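Local atomic coordinates of LAE5 (Uncultured bacterium, PDB entry 5JD3), a protein that probably hydrolyses carboxylic esters as a GDSL-family (SGNH-type) hydrolase recovered from a lake metagenome. Residues E141-A144 against R145-T149; F229-T233 against G234-S238. All blocks are in the same frame, centred on the assembly; numbering follows the deposited sequence.

Interaction 1 (E141-A144 against R145-T149); sequences ELVA and RTAPT
R145 folds back over the preceding turn of its helix to reach E141, and each step of its side chain runs close to the glutamate. CB lies 3.7 Å from the main-chain E141 O, which takes the i to i+4 bond from R145 N. CG comes nearer to the carboxylate, 3.3 Å from E141 OE2, and CD keeps a similar distance to the same oxygen. Bends at chi2 and chi3 then turn the chain so that NE and CZ pass at longer range and NH1 closes a salt bridge of 2.8 Å with E141 OE2. That oxygen offers its anti lone pair, and it sits 27° out of the guanidinium plane. The two flat groups are turned 65° apart, which fits a single-contact salt bridge made through NH1 alone. With CG of E141 anti to the backbone N (chi1 161°), the bend at the next torsion brings OE2 toward R145. Were E141 replaced, an alanine here is likely to leave R145 NH1 without this charge partner and the arginine chain freer to swing. Deeper in, T146 OG1 donates to L142 O at 2.7 Å, binding the threonine back to its own helix; W95 adds a weak bond to the hydroxyl. V143 O accepts from both T146 N and A147 N, the latter at 2.7 Å. V143 itself faces strands 106-110 and 152-156. The combination is an i to i+4 Glu-Arg salt bridge on the outer side of the last turns of an amphipathic helix covering a parallel sheet.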
# COMPACT_ATOMS: atom_id res chain seq x y z
N GLU A 141 -1.16 15.56 -4.91
CA GLU A 141 -0.08 16.06 -5.74
C GLU A 141 0.79 14.97 -6.34
O GLU A 141 1.17 15.05 -7.47
CB GLU A 141 0.72 17.15 -5.04
CG GLU A 141 2.11 17.46 -5.58
CD GLU A 141 2.20 18.13 -6.98
OE1 GLU A 141 1.19 18.62 -7.56
OE2 GLU A 141 3.32 18.19 -7.53
N LEU A 142 1.11 13.96 -5.56
CA LEU A 142 1.88 12.84 -6.07
C LEU A 142 1.12 12.13 -7.19
O LEU A 142 1.69 11.78 -8.22
CB LEU A 142 2.21 11.84 -4.96
CG LEU A 142 3.14 12.33 -3.85
CD1 LEU A 142 3.35 11.23 -2.82
CD2 LEU A 142 4.47 12.78 -4.43
N VAL A 143 -0.17 11.93 -6.97
CA VAL A 143 -1.03 11.27 -7.96
C VAL A 143 -1.17 12.12 -9.21
O VAL A 143 -1.10 11.61 -10.33
CB VAL A 143 -2.42 10.97 -7.37
CG1 VAL A 143 -3.40 10.62 -8.47
CG2 VAL A 143 -2.33 9.85 -6.34
N ALA A 144 -1.37 13.42 -9.03
CA ALA A 144 -1.54 14.35 -10.14
C ALA A 144 -0.33 14.36 -11.08
O ALA A 144 -0.48 14.52 -12.29
CB ALA A 144 -1.81 15.76 -9.63
N ARG A 145 0.86 14.17 -10.51
CA ARG A 145 2.08 14.15 -11.30
C ARG A 145 2.35 12.78 -11.93
O ARG A 145 3.08 12.68 -12.91
CB ARG A 145 3.29 14.56 -10.45
CG ARG A 145 3.33 16.02 -10.06
CD ARG A 145 4.75 16.57 -10.19
NE ARG A 145 5.74 15.71 -9.54
CZ ARG A 145 6.24 15.94 -8.33
NH1 ARG A 145 5.86 17.01 -7.64
NH2 ARG A 145 7.14 15.11 -7.82
N THR A 146 1.75 11.74 -11.35
CA THR A 146 2.05 10.37 -11.75
C THR A 146 0.99 9.78 -12.67
O THR A 146 1.29 8.96 -13.54
CB THR A 146 2.22 9.46 -10.52
OG1 THR A 146 3.17 10.04 -9.62
CG2 THR A 146 2.69 8.08 -10.92
N ALA A 147 -0.26 10.20 -12.49
CA ALA A 147 -1.38 9.67 -13.27
C ALA A 147 -1.20 9.76 -14.80
O ALA A 147 -1.50 8.79 -15.50
CB ALA A 147 -2.67 10.38 -12.87
N PRO A 148 -0.70 10.89 -15.33
CA PRO A 148 -0.59 10.92 -16.79
C PRO A 148 0.56 10.09 -17.35
O PRO A 148 0.50 9.67 -18.50
CB PRO A 148 -0.36 12.41 -17.10
CG PRO A 148 -0.75 13.14 -15.86
CD PRO A 148 -0.41 12.21 -14.74
N THR A 149 1.59 9.84 -16.54
CA THR A 149 2.79 9.17 -17.04
C THR A 149 2.71 7.65 -16.94
O THR A 149 3.64 6.95 -17.32
CB THR A 149 4.06 9.64 -16.29
OG1 THR A 149 5.23 9.19 -16.98
CG2 THR A 149 4.08 9.10 -14.87

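Interaction 2 (F229-T233 against G234-S238); sequences FLAAT and GCLNS
A Schellman motif ends helix 219-232 here, with G234 as its C-prime residue. Its two defining bonds have unequal quality: C235 N reaches back to L230 O at 2.8 Å and 173°, almost straight at the hydrogen, whereas G234 N to A231 O is weak at 3.1 Å. G234 has positive phi (65°), and a CB at this position would collide with T233 O, so the reversal suits a residue without a side chain. T233 is the first residue to leave helical geometry; its OG1 lies beside F229 O and L230 O, while CG2 stands over one face of the F229 ring, 4.0 Å above its plane and offset toward the rim.

The apolar contact characteristic of a Schellman motif, between the residue after C-prime and the one whose carbonyl it binds, is made by C235 SG and L230 CD2 at 3.7 Å. The sulfur also lies 3.2 Å from T233 OG1, roughly at right angles to the methyl, and its chi1 of 46° places it between the backbone N and the carbonyl carbon. L236 extends the apolar contact on the more exposed side. Its CB is 4.2 Å from L230 CB, and L236 CD2 comes within 4.1 Å of A231 CB; with CG anti to the backbone N, the L236 side chain extends along the exposed alanine. Helix 59-70 packs against the buried side: L63 and H66 touch L230, L67 touches C235, and H66 NE2 is hydrogen-bonded to C235 O. Further along the tail, R70 NH1 from that helix bonds S238 OG.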
# COMPACT_ATOMS: atom_id res chain seq x y z
N PHE A 229 -5.96 -6.57 -3.26
CA PHE A 229 -5.32 -6.00 -4.44
C PHE A 229 -5.68 -6.79 -5.69
O PHE A 229 -6.07 -6.22 -6.71
CB PHE A 229 -3.80 -5.97 -4.24
CG PHE A 229 -3.04 -5.34 -5.38
CD1 PHE A 229 -2.68 -4.01 -5.34
CD2 PHE A 229 -2.66 -6.10 -6.47
CE1 PHE A 229 -1.97 -3.43 -6.38
CE2 PHE A 229 -1.96 -5.53 -7.52
CZ PHE A 229 -1.61 -4.20 -7.47
N LEU A 230 -5.53 -8.11 -5.61
CA LEU A 230 -5.79 -9.00 -6.74
C LEU A 230 -7.24 -8.94 -7.19
O LEU A 230 -7.52 -8.91 -8.39
CB LEU A 230 -5.42 -10.43 -6.37
CG LEU A 230 -3.93 -10.69 -6.14
CD1 LEU A 230 -3.72 -12.03 -5.45
CD2 LEU A 230 -3.17 -10.64 -7.46
N ALA A 231 -8.16 -8.91 -6.23
CA ALA A 231 -9.58 -8.85 -6.52
C ALA A 231 -9.94 -7.54 -7.22
O ALA A 231 -10.72 -7.53 -8.17
CB ALA A 231 -10.40 -9.01 -5.25
N ALA A 232 -9.36 -6.45 -6.75
CA ALA A 232 -9.61 -5.13 -7.32
C ALA A 232 -9.05 -5.03 -8.74
O ALA A 232 -9.56 -4.28 -9.56
CB ALA A 232 -9.02 -4.05 -6.44
N THR A 233 -7.99 -5.78 -9.01
CA THR A 233 -7.37 -5.79 -10.32
C THR A 233 -7.83 -7.00 -11.14
O THR A 233 -7.31 -7.26 -12.22
CB THR A 233 -5.83 -5.79 -10.23
OG1 THR A 233 -5.40 -6.96 -9.51
CG2 THR A 233 -5.35 -4.55 -9.50
N GLY A 234 -8.80 -7.73 -10.60
CA GLY A 234 -9.45 -8.81 -11.32
C GLY A 234 -8.58 -10.00 -11.68
O GLY A 234 -8.73 -10.58 -12.76
N CYS A 235 -7.67 -10.37 -10.78
CA CYS A 235 -6.85 -11.56 -10.97
C CYS A 235 -6.70 -12.35 -9.67
O CYS A 235 -5.66 -12.97 -9.42
CB CYS A 235 -5.47 -11.19 -11.52
SG CYS A 235 -4.66 -9.81 -10.69
N LEU A 236 -7.74 -12.33 -8.85
CA LEU A 236 -7.76 -13.09 -7.60
C LEU A 236 -7.81 -14.59 -7.88
O LEU A 236 -7.04 -15.36 -7.31
CB LEU A 236 -8.95 -12.68 -6.73
CG LEU A 236 -9.17 -13.49 -5.45
CD1 LEU A 236 -8.00 -13.30 -4.50
CD2 LEU A 236 -10.48 -13.10 -4.78
N ASN A 237 -8.72 -14.99 -8.76
CA ASN A 237 -8.88 -16.40 -9.11
C ASN A 237 -8.32 -16.70 -10.50
O ASN A 237 -8.06 -15.80 -11.29
CB ASN A 237 -10.35 -16.80 -9.04
CG ASN A 237 -10.92 -16.69 -7.64
OD1 ASN A 237 -10.20 -16.85 -6.65
ND2 ASN A 237 -12.21 -16.40 -7.55
N SER A 238 -8.14 -17.99 -10.78
CA SER A 238 -7.61 -18.42 -12.07
C SER A 238 -8.09 -19.83 -12.41
O SER A 238 -8.65 -20.53 -11.57
CB SER A 238 -6.08 -18.37 -12.07
OG SER A 238 -5.54 -19.26 -11.12

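Interaction 1 precedes interaction 2 along the chain; their centres are 24 Å apart and their nearest atoms about 13 Å apart, so the two never meet directly. Each lies about 16 Å from the centre of the chain and involves the C-terminal end of a helix, 132-146 or 219-232. The five-stranded parallel sheet connects them: V143 and F229 both contact strand 152-156, V143 through M153 and L155, F229 through I154 and L156. These alternating residues point to opposite faces of the strand, so the helices cover the two sides of an alpha/beta/alpha sandwich, with helix 88-100 beside the first and 59-70 beside the second.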